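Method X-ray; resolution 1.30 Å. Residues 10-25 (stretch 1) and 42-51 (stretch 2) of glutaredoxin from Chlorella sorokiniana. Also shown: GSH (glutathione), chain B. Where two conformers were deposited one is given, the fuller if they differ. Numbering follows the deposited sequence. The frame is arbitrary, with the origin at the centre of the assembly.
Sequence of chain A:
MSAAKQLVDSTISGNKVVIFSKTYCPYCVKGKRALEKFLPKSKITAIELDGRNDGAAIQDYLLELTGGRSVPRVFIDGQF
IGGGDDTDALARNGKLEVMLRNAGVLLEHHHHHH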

# COMPACT_ATOMS: atom_id res chain seq x y z
N SER A 10 -1.21 -10.80 7.45
CA SER A 10 -1.76 -11.71 6.46
C SER A 10 -2.04 -10.98 5.15
O SER A 10 -1.88 -11.55 4.07
CB SER A 10 -3.04 -12.35 6.97
OG SER A 10 -2.77 -13.21 8.06
N THR A 11 -2.48 -9.74 5.24
CA THR A 11 -2.80 -9.01 4.04
C THR A 11 -1.55 -8.70 3.22
O THR A 11 -1.55 -8.88 1.99
CB THR A 11 -3.57 -7.72 4.36
OG1 THR A 11 -4.80 -8.06 5.00
CG2 THR A 11 -3.88 -6.93 3.09
N ILE A 12 -0.49 -8.24 3.87
CA ILE A 12 0.70 -7.86 3.12
C ILE A 12 1.48 -9.08 2.64
O ILE A 12 2.20 -8.97 1.65
CB ILE A 12 1.64 -6.89 3.89
CG1 ILE A 12 2.33 -7.57 5.08
CG2 ILE A 12 0.86 -5.66 4.30
CD1 ILE A 12 3.32 -6.66 5.79
N SER A 13 1.34 -10.23 3.28
CA SER A 13 2.02 -11.44 2.82
C SER A 13 1.19 -12.22 1.80
O SER A 13 1.73 -13.03 1.06
CB SER A 13 2.42 -12.33 4.00
OG SER A 13 1.29 -12.74 4.73
N GLY A 14 -0.11 -11.94 1.73
CA GLY A 14 -1.01 -12.66 0.83
C GLY A 14 -1.40 -11.89 -0.41
O GLY A 14 -2.03 -12.46 -1.29
N ASN A 15 -1.02 -10.62 -0.50
CA ASN A 15 -1.36 -9.77 -1.64
C ASN A 15 -0.15 -8.96 -1.99
O ASN A 15 0.47 -8.38 -1.11
CB ASN A 15 -2.51 -8.83 -1.27
CG ASN A 15 -3.73 -9.57 -0.84
OD1 ASN A 15 -4.51 -10.02 -1.68
ND2 ASN A 15 -3.90 -9.75 0.45
N LYS A 16 0.20 -8.90 -3.27
CA LYS A 16 1.44 -8.27 -3.69
C LYS A 16 1.45 -6.75 -3.56
O LYS A 16 2.50 -6.18 -3.38
CB LYS A 16 1.74 -8.65 -5.14
CG LYS A 16 2.03 -10.12 -5.36
CD LYS A 16 3.32 -10.51 -4.68
CE LYS A 16 3.68 -11.95 -4.96
NZ LYS A 16 5.13 -12.12 -5.20
N VAL A 17 0.31 -6.09 -3.73
CA VAL A 17 0.27 -4.64 -3.70
C VAL A 17 -0.84 -4.24 -2.75
O VAL A 17 -2.02 -4.49 -3.02
CB VAL A 17 0.03 -4.05 -5.10
CG1 VAL A 17 -0.01 -2.55 -5.02
CG2 VAL A 17 1.11 -4.51 -6.05
N VAL A 18 -0.45 -3.66 -1.62
CA VAL A 18 -1.40 -3.30 -0.58
C VAL A 18 -1.26 -1.83 -0.21
O VAL A 18 -0.15 -1.33 -0.03
CB VAL A 18 -1.17 -4.17 0.69
CG1 VAL A 18 -2.12 -3.76 1.82
CG2 VAL A 18 -1.35 -5.64 0.36
N ILE A 19 -2.38 -1.14 -0.08
CA ILE A 19 -2.37 0.23 0.39
C ILE A 19 -3.39 0.35 1.52
O ILE A 19 -4.59 0.14 1.31
CB ILE A 19 -2.60 1.24 -0.75
CG1 ILE A 19 -2.59 2.66 -0.18
CG2 ILE A 19 -3.88 0.95 -1.56
CD1 ILE A 19 -2.44 3.74 -1.24
N PHE A 20 -2.91 0.62 2.73
CA PHE A 20 -3.80 0.95 3.84
C PHE A 20 -4.13 2.41 3.67
O PHE A 20 -3.23 3.24 3.56
CB PHE A 20 -3.12 0.65 5.18
CG PHE A 20 -2.88 -0.83 5.39
CD1 PHE A 20 -1.69 -1.42 5.02
CD2 PHE A 20 -3.87 -1.64 5.93
CE1 PHE A 20 -1.49 -2.78 5.17
CE2 PHE A 20 -3.69 -3.00 6.08
CZ PHE A 20 -2.50 -3.58 5.70
N SER A 21 -5.41 2.72 3.65
CA SER A 21 -5.93 3.96 3.10
C SER A 21 -7.08 4.48 3.95
O SER A 21 -7.58 3.80 4.83
CB SER A 21 -6.42 3.62 1.68
OG SER A 21 -7.12 4.69 1.04
N LYS A 22 -7.45 5.73 3.70
CA LYS A 22 -8.77 6.25 4.07
C LYS A 22 -9.36 6.90 2.84
O LYS A 22 -8.65 7.51 2.04
CB LYS A 22 -8.70 7.24 5.23
CG LYS A 22 -8.31 6.55 6.51
CD LYS A 22 -8.18 7.45 7.70
CE LYS A 22 -7.68 6.68 8.91
NZ LYS A 22 -7.59 7.53 10.11
N THR A 23 -10.66 6.74 2.66
CA THR A 23 -11.31 7.12 1.40
C THR A 23 -11.17 8.59 1.05
O THR A 23 -11.12 8.96 -0.12
CB THR A 23 -12.80 6.76 1.39
OG1 THR A 23 -13.47 7.42 2.45
CG2 THR A 23 -12.99 5.25 1.48
N TYR A 24 -11.09 9.43 2.07
CA TYR A 24 -11.14 10.88 1.94
C TYR A 24 -9.78 11.56 1.84
O TYR A 24 -9.70 12.77 1.65
CB TYR A 24 -11.88 11.46 3.13
CG TYR A 24 -11.32 11.09 4.49
CD1 TYR A 24 -10.12 11.62 4.94
CD2 TYR A 24 -12.01 10.22 5.34
CE1 TYR A 24 -9.60 11.32 6.19
CE2 TYR A 24 -11.49 9.91 6.59
CZ TYR A 24 -10.30 10.48 7.01
OH TYR A 24 -9.78 10.25 8.26
N CYS A 25 -8.71 10.78 1.98
CA CYS A 25 -7.36 11.33 2.07
C CYS A 25 -6.70 11.53 0.70
O CYS A 25 -6.62 10.59 -0.08
CB CYS A 25 -6.50 10.40 2.91
SG CYS A 25 -4.72 10.73 2.85
N1 GSH B . 3.11 13.07 3.66
CA1 GSH B . 2.24 11.96 4.08
C1 GSH B . 2.14 11.02 2.91
O11 GSH B . 2.77 11.32 1.87
O12 GSH B . 1.48 9.95 3.00
CB1 GSH B . 0.90 12.55 4.53
CG1 GSH B . -0.06 11.51 5.08
CD1 GSH B . -1.06 12.13 6.05
OE1 GSH B . -0.71 12.96 6.90
N2 GSH B . -2.31 11.71 5.97
CA2 GSH B . -3.33 12.14 6.92
C2 GSH B . -3.42 11.22 8.13
O2 GSH B . -2.92 10.11 8.11
CB2 GSH B . -4.69 12.23 6.23
SG2 GSH B . -4.75 13.59 5.03
N3 GSH B . -4.02 11.71 9.20
CA3 GSH B . -4.03 10.97 10.44
C3 GSH B . -4.95 9.77 10.46
O31 GSH B . -5.80 9.59 9.57
O32 GSH B . -4.78 8.99 11.43
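Stretch 2 42-51: SKITAIELDG

How does stretch 2 run relative to stretch 1? After a 3-10 segment at S42 and K43 it becomes a strand that includes T45 to E48, lying beside strand V17 to S21. The two are parallel, with a signed crossing angle of -17° and axes 4.6 Å apart at closest. V18 pairs with T45, I19 with A46, F20 with I47 and S21 with E48. Beyond E48, L49 to G51 adopt helical phi/psi.

Which backbone groups are satisfied across the seam? As parallel pairing requires, alternate residues supply the bonds: T45 N donates to V17 O (2.8 Å), I19 N to T45 O (2.9 Å), I47 N to I19 O (2.9 Å), S21 N to I47 O (2.8 Å) and L49 N to S21 O (2.7 Å). The last is almost straight, at 179°, and carries the ladder one residue past E48. At the other end, water 1 accepts from V17 N (3.1 Å) and T45 OG1 (3.0 Å) and donates to K43 O (3.0 Å), joining the strands where direct pairing begins.

What do the side chains add on the sheet's two faces? On one, F20 CD2 meets I47 CB at 3.8 Å, and T11 CG2 approaches T45 CG2 at 4.1 Å. On the other, I19 CG2 lies 3.7 Å from A46 CB and 3.8 Å from I44 CG2, while S21 OG donates to E48 OE1 at 2.7 Å.

How are the polar groups beyond the strands met? D50 receives T23 through both carboxylate oxygens: T23 N donates to D50 OD1 (2.9 Å) and T23 OG1 to D50 OD2 (2.6 Å), clasping the start of the loop. K22, with chi1 m and chi2 to chi4 all t, extends past L49, with K22 CE 4.2 Å from L49 CB, and K22 NZ donates to glutathione O31 at 2.8 Å.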

# COMPACT_ATOMS: atom_id res chain seq x y z
N SER A 42 -8.11 -3.82 -9.56
CA SER A 42 -8.47 -5.13 -9.03
C SER A 42 -7.23 -5.91 -8.58
O SER A 42 -7.34 -6.97 -7.97
CB SER A 42 -9.24 -5.92 -10.06
OG SER A 42 -8.42 -6.10 -11.19
N LYS A 43 -6.04 -5.38 -8.90
CA LYS A 43 -4.79 -5.98 -8.42
C LYS A 43 -4.14 -5.18 -7.29
O LYS A 43 -3.05 -5.52 -6.82
CB LYS A 43 -3.79 -6.12 -9.57
CG LYS A 43 -4.31 -7.01 -10.69
CD LYS A 43 -4.62 -8.41 -10.19
CE LYS A 43 -4.82 -9.39 -11.34
NZ LYS A 43 -3.52 -9.82 -11.92
N ILE A 44 -4.80 -4.11 -6.87
CA ILE A 44 -4.35 -3.28 -5.76
C ILE A 44 -5.29 -3.56 -4.60
O ILE A 44 -6.50 -3.38 -4.72
CB ILE A 44 -4.41 -1.78 -6.13
CG1 ILE A 44 -3.45 -1.46 -7.28
CG2 ILE A 44 -4.11 -0.91 -4.91
CD1 ILE A 44 -3.75 -0.15 -8.02
N THR A 45 -4.77 -4.00 -3.47
CA THR A 45 -5.60 -4.31 -2.31
C THR A 45 -5.62 -3.08 -1.41
O THR A 45 -4.68 -2.80 -0.67
CB THR A 45 -5.02 -5.50 -1.59
OG1 THR A 45 -4.96 -6.61 -2.49
CG2 THR A 45 -5.87 -5.88 -0.39
N ALA A 46 -6.70 -2.31 -1.49
CA ALA A 46 -6.85 -1.08 -0.74
C ALA A 46 -7.75 -1.32 0.46
O ALA A 46 -8.95 -1.60 0.30
CB ALA A 46 -7.46 0.00 -1.62
N ILE A 47 -7.18 -1.19 1.64
CA ILE A 47 -7.88 -1.46 2.89
C ILE A 47 -8.25 -0.09 3.48
O ILE A 47 -7.36 0.67 3.88
CB ILE A 47 -6.99 -2.25 3.88
CG1 ILE A 47 -6.43 -3.55 3.27
CG2 ILE A 47 -7.76 -2.51 5.17
CD1 ILE A 47 -7.47 -4.54 2.79
N GLU A 48 -9.55 0.23 3.49
CA GLU A 48 -10.02 1.54 3.92
C GLU A 48 -10.27 1.55 5.42
O GLU A 48 -11.26 0.98 5.91
CB GLU A 48 -11.27 1.97 3.17
CG GLU A 48 -11.11 1.98 1.65
CD GLU A 48 -10.06 2.95 1.11
OE1 GLU A 48 -9.57 3.84 1.82
OE2 GLU A 48 -9.74 2.82 -0.09
N LEU A 49 -9.42 2.25 6.14
CA LEU A 49 -9.43 2.25 7.60
C LEU A 49 -10.46 3.21 8.18
O LEU A 49 -10.69 3.17 9.39
CB LEU A 49 -8.03 2.58 8.11
CG LEU A 49 -6.95 1.63 7.62
CD1 LEU A 49 -5.61 1.95 8.24
CD2 LEU A 49 -7.31 0.19 7.89
N ASP A 50 -11.08 4.06 7.36
CA ASP A 50 -12.25 4.79 7.79
C ASP A 50 -13.54 3.96 7.63
O ASP A 50 -14.57 4.30 8.21
CB ASP A 50 -12.35 6.14 7.06
CG ASP A 50 -12.47 6.00 5.55
OD1 ASP A 50 -11.72 5.21 4.94
OD2 ASP A 50 -13.30 6.71 4.93
N GLY A 51 -13.47 2.88 6.86
CA GLY A 51 -14.60 1.95 6.72
C GLY A 51 -14.55 0.85 7.77
O GLY A 51 -15.57 0.54 8.39
O HOH W 1 -2.61 -6.99 -4.27
O HOH W 2 -9.05 4.78 11.64